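Local coordinates for hypothetical protein PA2218 (Pseudomonas aeruginosa, PDB 2HDW) that is uncharacterised but adopts the alpha/beta hydrolase fold and is probably a hydrolase, at residues S305-S319 / A330-H344. Residues are numbered along the deposited sequence; the frame is centred on the assembly and turned at random.
Sequences SPRPILLIHGERAHS and AAEPKELLIVPGASH
Ile309 N takes hold of Pro333 O, and from there the backbones of 309-314 and 334-339 run side by side in parallel register. Ile309, Leu311 and His313 each donate and accept across the pair, while Leu310 and Ile312 bond to strand 197-201 on the other side. In the middle the donors come in nearly along the C=O axis, Leu311 N meeting Glu335 O at a C=O...N angle of 175°. The ladder ends where Glu315 N donates to Val339 O, which also accepts from Ala342 N on the opposite face of its carbonyl plane.

Two side chains make polar links at the ends. Ser305 OG donates to Glu332 O (2.7 Å), the carbonyl of the cis peptide that joins Glu332 to Pro333, and lies in the carbonyl plane. At the other end Glu315, its CG anti to the backbone N (chi1 -178°) and its chain extended, accepts a hydrogen bond at OE1 from Gly341 N, modelled very short at 2.5 Å; the amide arrives on the anti side of the carboxylate. Arg316 N bonds to Ala342 O, joining the type I turn 314-317 to the type II turn 339-342.

These strands and the intervening helix 320-329 form a beta-alpha-beta unit at one border of the alpha/beta hydrolase sheet, with 334-339 outermost.

Side-chain contacts alternate between the faces. On the face covered by helix 356-366, Leu310 CD1 lies along the extended Glu335 chain and packs on Leu337 CB (4.0 Å), and Ile312 CG2 touches Val339 CG2; Glu335 also forms a salt bridge with Arg358. Facing helix 320-329, Leu311 and Leu336 pack, and Ile338 CG2 rests on Glu315 CB (3.7 Å).

Water 2 bridges Gly314 N and Ser343 O. Nearby, the His318 and His344 rings meet obliquely, planes at 45°, with His344 CB 3.5 Å from His318 CE1.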
loop_
_atom_site.group_PDB
_atom_site.type_symbol
_atom_site.label_atom_id
_atom_site.label_comp_id
_atom_site.label_asym_id
_atom_site.label_seq_id
_atom_site.Cartn_x
_atom_site.Cartn_y
_atom_site.Cartn_z
ATOM N N SER A 305 -4.446 -6.108 18.856
ATOM C CA SER A 305 -5.210 -5.751 20.057
ATOM C C SER A 305 -4.204 -5.678 21.210
ATOM O O SER A 305 -3.214 -6.413 21.211
ATOM C CB SER A 305 -6.264 -6.822 20.349
ATOM O OG SER A 305 -6.947 -6.561 21.569
ATOM N N PRO A 306 -4.454 -4.827 22.224
ATOM C CA PRO A 306 -5.573 -3.903 22.454
ATOM C C PRO A 306 -5.688 -2.707 21.506
ATOM O O PRO A 306 -6.640 -1.933 21.616
ATOM C CB PRO A 306 -5.360 -3.440 23.902
ATOM C CG PRO A 306 -4.502 -4.502 24.499
ATOM C CD PRO A 306 -3.555 -4.833 23.386
ATOM N N ARG A 307 -4.726 -2.528 20.606
ATOM C CA ARG A 307 -4.785 -1.407 19.657
ATOM C C ARG A 307 -5.945 -1.642 18.684
ATOM O O ARG A 307 -6.222 -2.779 18.316
ATOM C CB ARG A 307 -3.462 -1.278 18.899
ATOM C CG ARG A 307 -2.302 -0.830 19.781
ATOM C CD ARG A 307 -0.964 -1.071 19.099
ATOM N NE ARG A 307 -0.712 -2.499 18.894
ATOM C CZ ARG A 307 0.223 -2.983 18.079
ATOM N NH1 ARG A 307 0.995 -2.156 17.385
ATOM N NH2 ARG A 307 0.387 -4.295 17.955
ATOM N N PRO A 308 -6.620 -0.563 18.243
ATOM C CA PRO A 308 -7.764 -0.599 17.328
ATOM C C PRO A 308 -7.502 -0.737 15.829
ATOM O O PRO A 308 -6.522 -0.212 15.297
ATOM C CB PRO A 308 -8.474 0.704 17.646
ATOM C CG PRO A 308 -7.306 1.639 17.788
ATOM C CD PRO A 308 -6.320 0.827 18.633
ATOM N N ILE A 309 -8.423 -1.433 15.163
ATOM C CA ILE A 309 -8.368 -1.650 13.719
ATOM C C ILE A 309 -9.686 -1.206 13.096
ATOM O O ILE A 309 -10.758 -1.523 13.611
ATOM C CB ILE A 309 -8.214 -3.136 13.347
ATOM C CG1 ILE A 309 -6.938 -3.724 13.947
ATOM C CG2 ILE A 309 -8.176 -3.281 11.838
ATOM C CD1 ILE A 309 -6.819 -5.212 13.699
ATOM N N LEU A 310 -9.598 -0.470 11.995
ATOM C CA LEU A 310 -10.782 -0.026 11.270
ATOM C C LEU A 310 -10.575 -0.443 9.818
ATOM O O LEU A 310 -9.740 0.129 9.121
ATOM C CB LEU A 310 -10.946 1.498 11.353
ATOM C CG LEU A 310 -12.002 2.095 10.405
ATOM C CD1 LEU A 310 -13.373 1.484 10.705
ATOM C CD2 LEU A 310 -12.052 3.609 10.553
ATOM N N LEU A 311 -11.301 -1.457 9.370
ATOM C CA LEU A 311 -11.177 -1.899 7.989
ATOM C C LEU A 311 -12.329 -1.269 7.213
ATOM O O LEU A 311 -13.492 -1.426 7.585
ATOM C CB LEU A 311 -11.236 -3.427 7.906
ATOM C CG LEU A 311 -10.179 -4.151 8.752
ATOM C CD1 LEU A 311 -10.780 -4.474 10.112
ATOM C CD2 LEU A 311 -9.736 -5.447 8.067
ATOM N N ILE A 312 -11.998 -0.545 6.149
ATOM C CA ILE A 312 -12.991 0.144 5.328
ATOM C C ILE A 312 -13.087 -0.526 3.958
ATOM O O ILE A 312 -12.068 -0.851 3.360
ATOM C CB ILE A 312 -12.587 1.632 5.151
ATOM C CG1 ILE A 312 -12.333 2.254 6.527
ATOM C CG2 ILE A 312 -13.675 2.398 4.398
ATOM C CD1 ILE A 312 -11.920 3.720 6.500
ATOM N N HIS A 313 -14.304 -0.729 3.455
ATOM C CA HIS A 313 -14.462 -1.388 2.162
ATOM C C HIS A 313 -15.783 -1.072 1.459
ATOM O O HIS A 313 -16.835 -0.959 2.098
ATOM C CB HIS A 313 -14.336 -2.910 2.332
ATOM C CG HIS A 313 -13.584 -3.580 1.224
ATOM N ND1 HIS A 313 -12.397 -4.252 1.430
ATOM C CD2 HIS A 313 -13.821 -3.638 -0.108
ATOM C CE1 HIS A 313 -11.933 -4.690 0.272
ATOM N NE2 HIS A 313 -12.777 -4.330 -0.677
ATOM N N GLY A 314 -15.711 -0.929 0.139
ATOM C CA GLY A 314 -16.894 -0.649 -0.646
ATOM C C GLY A 314 -17.806 -1.860 -0.702
ATOM O O GLY A 314 -17.343 -2.997 -0.835
ATOM N N GLU A 315 -19.106 -1.609 -0.596
ATOM C CA GLU A 315 -20.135 -2.646 -0.620
ATOM C C GLU A 315 -20.096 -3.516 -1.880
ATOM O O GLU A 315 -20.270 -4.735 -1.811
ATOM C CB GLU A 315 -21.518 -1.986 -0.527
ATOM C CG GLU A 315 -22.696 -2.951 -0.497
ATOM C CD GLU A 315 -23.972 -2.337 -1.073
ATOM O OE1 GLU A 315 -24.029 -1.100 -1.236
ATOM O OE2 GLU A 315 -24.924 -3.094 -1.361
ATOM N N ARG A 316 -19.872 -2.883 -3.026
ATOM C CA ARG A 316 -19.864 -3.591 -4.301
ATOM C C ARG A 316 -18.488 -4.042 -4.767
ATOM O O ARG A 316 -18.350 -4.543 -5.882
ATOM C CB ARG A 316 -20.480 -2.703 -5.385
ATOM C CG ARG A 316 -21.759 -1.989 -4.966
ATOM C CD ARG A 316 -22.856 -2.960 -4.577
ATOM N NE ARG A 316 -23.914 -3.042 -5.584
ATOM C CZ ARG A 316 -23.735 -3.454 -6.836
ATOM N NH1 ARG A 316 -22.530 -3.822 -7.254
ATOM N NH2 ARG A 316 -24.766 -3.513 -7.672
ATOM N N ALA A 317 -17.474 -3.867 -3.927
ATOM C CA ALA A 317 -16.118 -4.255 -4.309
ATOM C C ALA A 317 -15.948 -5.765 -4.438
ATOM O O ALA A 317 -16.402 -6.531 -3.584
ATOM C CB ALA A 317 -15.111 -3.698 -3.301
ATOM N N HIS A 318 -15.295 -6.185 -5.516
ATOM C CA HIS A 318 -15.034 -7.601 -5.769
ATOM C C HIS A 318 -14.112 -8.133 -4.680
ATOM O O HIS A 318 -14.053 -9.336 -4.410
ATOM C CB HIS A 318 -14.321 -7.766 -7.112
ATOM C CG HIS A 318 -12.942 -7.179 -7.128
ATOM N ND1 HIS A 318 -12.711 -5.820 -7.154
ATOM C CD2 HIS A 318 -11.723 -7.765 -7.062
ATOM C CE1 HIS A 318 -11.411 -5.593 -7.101
ATOM N NE2 HIS A 318 -10.788 -6.758 -7.043
ATOM N N SER A 319 -13.386 -7.213 -4.060
ATOM C CA SER A 319 -12.415 -7.544 -3.026
ATOM C C SER A 319 -12.929 -7.409 -1.598
ATOM O O SER A 319 -12.167 -7.589 -0.648
ATOM C CB SER A 319 -11.215 -6.625 -3.186
ATOM O OG SER A 319 -11.680 -5.287 -3.182
ATOM N N ALA A 330 -9.236 -10.958 13.080
ATOM C CA ALA A 330 -8.795 -9.984 14.079
ATOM C C ALA A 330 -9.526 -10.086 15.413
ATOM O O ALA A 330 -10.514 -10.803 15.540
ATOM C CB ALA A 330 -8.944 -8.575 13.520
ATOM N N ALA A 331 -9.033 -9.347 16.404
ATOM C CA ALA A 331 -9.622 -9.325 17.738
ATOM C C ALA A 331 -10.068 -7.902 18.050
ATOM O O ALA A 331 -9.592 -6.955 17.429
ATOM C CB ALA A 331 -8.593 -9.784 18.768
ATOM N N GLU A 332 -10.986 -7.745 19.000
ATOM C CA GLU A 332 -11.449 -6.410 19.375
ATOM C C GLU A 332 -10.275 -5.697 20.045
ATOM O O GLU A 332 -9.432 -6.336 20.665
ATOM C CB GLU A 332 -12.631 -6.495 20.349
ATOM C CG GLU A 332 -13.904 -7.104 19.758
ATOM C CD GLU A 332 -14.588 -6.206 18.737
ATOM O OE1 GLU A 332 -15.554 -6.672 18.093
ATOM O OE2 GLU A 332 -14.173 -5.038 18.578
ATOM N N PRO A 333 -10.201 -4.365 19.922
ATOM C CA PRO A 333 -11.144 -3.504 19.199
ATOM C C PRO A 333 -10.981 -3.545 17.681
ATOM O O PRO A 333 -9.887 -3.324 17.153
ATOM C CB PRO A 333 -10.854 -2.124 19.777
ATOM C CG PRO A 333 -9.379 -2.187 20.042
ATOM C CD PRO A 333 -9.183 -3.564 20.626
ATOM N N LYS A 334 -12.079 -3.826 16.986
ATOM C CA LYS A 334 -12.067 -3.887 15.528
ATOM C C LYS A 334 -13.400 -3.434 14.948
ATOM O O LYS A 334 -14.442 -3.546 15.595
ATOM C CB LYS A 334 -11.771 -5.313 15.053
ATOM C CG LYS A 334 -12.796 -6.359 15.506
ATOM C CD LYS A 334 -12.457 -7.751 14.968
ATOM C CE LYS A 334 -13.462 -8.799 15.437
ATOM N NZ LYS A 334 -13.172 -10.174 14.913
ATOM N N GLU A 335 -13.361 -2.903 13.732
ATOM C CA GLU A 335 -14.584 -2.482 13.069
ATOM C C GLU A 335 -14.475 -2.640 11.568
ATOM O O GLU A 335 -13.471 -2.266 10.963
ATOM C CB GLU A 335 -14.924 -1.016 13.363
ATOM C CG GLU A 335 -16.237 -0.599 12.691
ATOM C CD GLU A 335 -16.504 0.893 12.745
ATOM O OE1 GLU A 335 -16.148 1.530 13.757
ATOM O OE2 GLU A 335 -17.085 1.426 11.775
ATOM N N LEU A 336 -15.517 -3.208 10.975
ATOM C CA LEU A 336 -15.579 -3.363 9.532
ATOM C C LEU A 336 -16.608 -2.339 9.062
ATOM O O LEU A 336 -17.792 -2.453 9.362
ATOM C CB LEU A 336 -16.016 -4.778 9.148
ATOM C CG LEU A 336 -16.359 -4.972 7.665
ATOM C CD1 LEU A 336 -15.267 -4.376 6.779
ATOM C CD2 LEU A 336 -16.542 -6.464 7.382
ATOM N N LEU A 337 -16.140 -1.324 8.348
ATOM C CA LEU A 337 -17.008 -0.266 7.850
ATOM C C LEU A 337 -17.248 -0.442 6.357
ATOM O O LEU A 337 -16.323 -0.336 5.555
ATOM C CB LEU A 337 -16.354 1.092 8.116
ATOM C CG LEU A 337 -17.082 2.369 7.698
ATOM C CD1 LEU A 337 -18.443 2.463 8.388
ATOM C CD2 LEU A 337 -16.209 3.567 8.074
ATOM N N ILE A 338 -18.500 -0.701 5.990
ATOM C CA ILE A 338 -18.866 -0.896 4.592
ATOM C C ILE A 338 -19.428 0.394 3.993
ATOM O O ILE A 338 -20.332 1.004 4.560
ATOM C CB ILE A 338 -19.927 -2.020 4.460
ATOM C CG1 ILE A 338 -19.360 -3.341 4.998
ATOM C CG2 ILE A 338 -20.358 -2.175 3.010
ATOM C CD1 ILE A 338 -18.064 -3.793 4.330
ATOM N N VAL A 339 -18.876 0.815 2.858
ATOM C CA VAL A 339 -19.343 2.020 2.184
ATOM C C VAL A 339 -20.406 1.603 1.178
ATOM O O VAL A 339 -20.103 0.946 0.176
ATOM C CB VAL A 339 -18.194 2.730 1.445
ATOM C CG1 VAL A 339 -18.733 3.930 0.671
ATOM C CG2 VAL A 339 -17.131 3.171 2.449
ATOM N N PRO A 340 -21.667 1.986 1.420
ATOM C CA PRO A 340 -22.739 1.607 0.493
ATOM C C PRO A 340 -22.496 1.943 -0.974
ATOM O O PRO A 340 -22.093 3.053 -1.313
ATOM C CB PRO A 340 -23.964 2.327 1.062
ATOM C CG PRO A 340 -23.370 3.529 1.760
ATOM C CD PRO A 340 -22.154 2.943 2.433
ATOM N N GLY A 341 -22.733 0.954 -1.831
ATOM C CA GLY A 341 -22.593 1.118 -3.268
ATOM C C GLY A 341 -21.232 1.437 -3.855
ATOM O O GLY A 341 -21.142 1.751 -5.042
ATOM N N ALA A 342 -20.172 1.346 -3.058
ATOM C CA ALA A 342 -18.840 1.659 -3.558
ATOM C C ALA A 342 -18.110 0.455 -4.155
ATOM O O ALA A 342 -18.227 -0.677 -3.669
ATOM C CB ALA A 342 -18.003 2.277 -2.443
ATOM N N SER A 343 -17.359 0.705 -5.221
ATOM C CA SER A 343 -16.589 -0.347 -5.876
ATOM C C SER A 343 -15.207 -0.339 -5.239
ATOM O O SER A 343 -14.975 0.377 -4.266
ATOM C CB SER A 343 -16.442 -0.053 -7.364
ATOM O OG SER A 343 -15.582 1.058 -7.557
ATOM N N HIS A 344 -14.288 -1.114 -5.807
ATOM C CA HIS A 344 -12.927 -1.172 -5.292
ATOM C C HIS A 344 -12.184 0.124 -5.606
ATOM O O HIS A 344 -11.703 0.816 -4.699
ATOM C CB HIS A 344 -12.176 -2.363 -5.899
ATOM C CG HIS A 344 -10.772 -2.510 -5.395
ATOM N ND1 HIS A 344 -9.729 -1.740 -5.863
ATOM C CD2 HIS A 344 -10.253 -3.292 -4.421
ATOM C CE1 HIS A 344 -8.628 -2.044 -5.198
ATOM N NE2 HIS A 344 -8.920 -2.981 -4.317
HETATM O O HOH W 1 -7.258 -5.203 17.410
HETATM O O HOH W 2 -13.813 -0.765 -1.953
HETATM O O HOH W 3 -14.649 -3.838 -7.538
#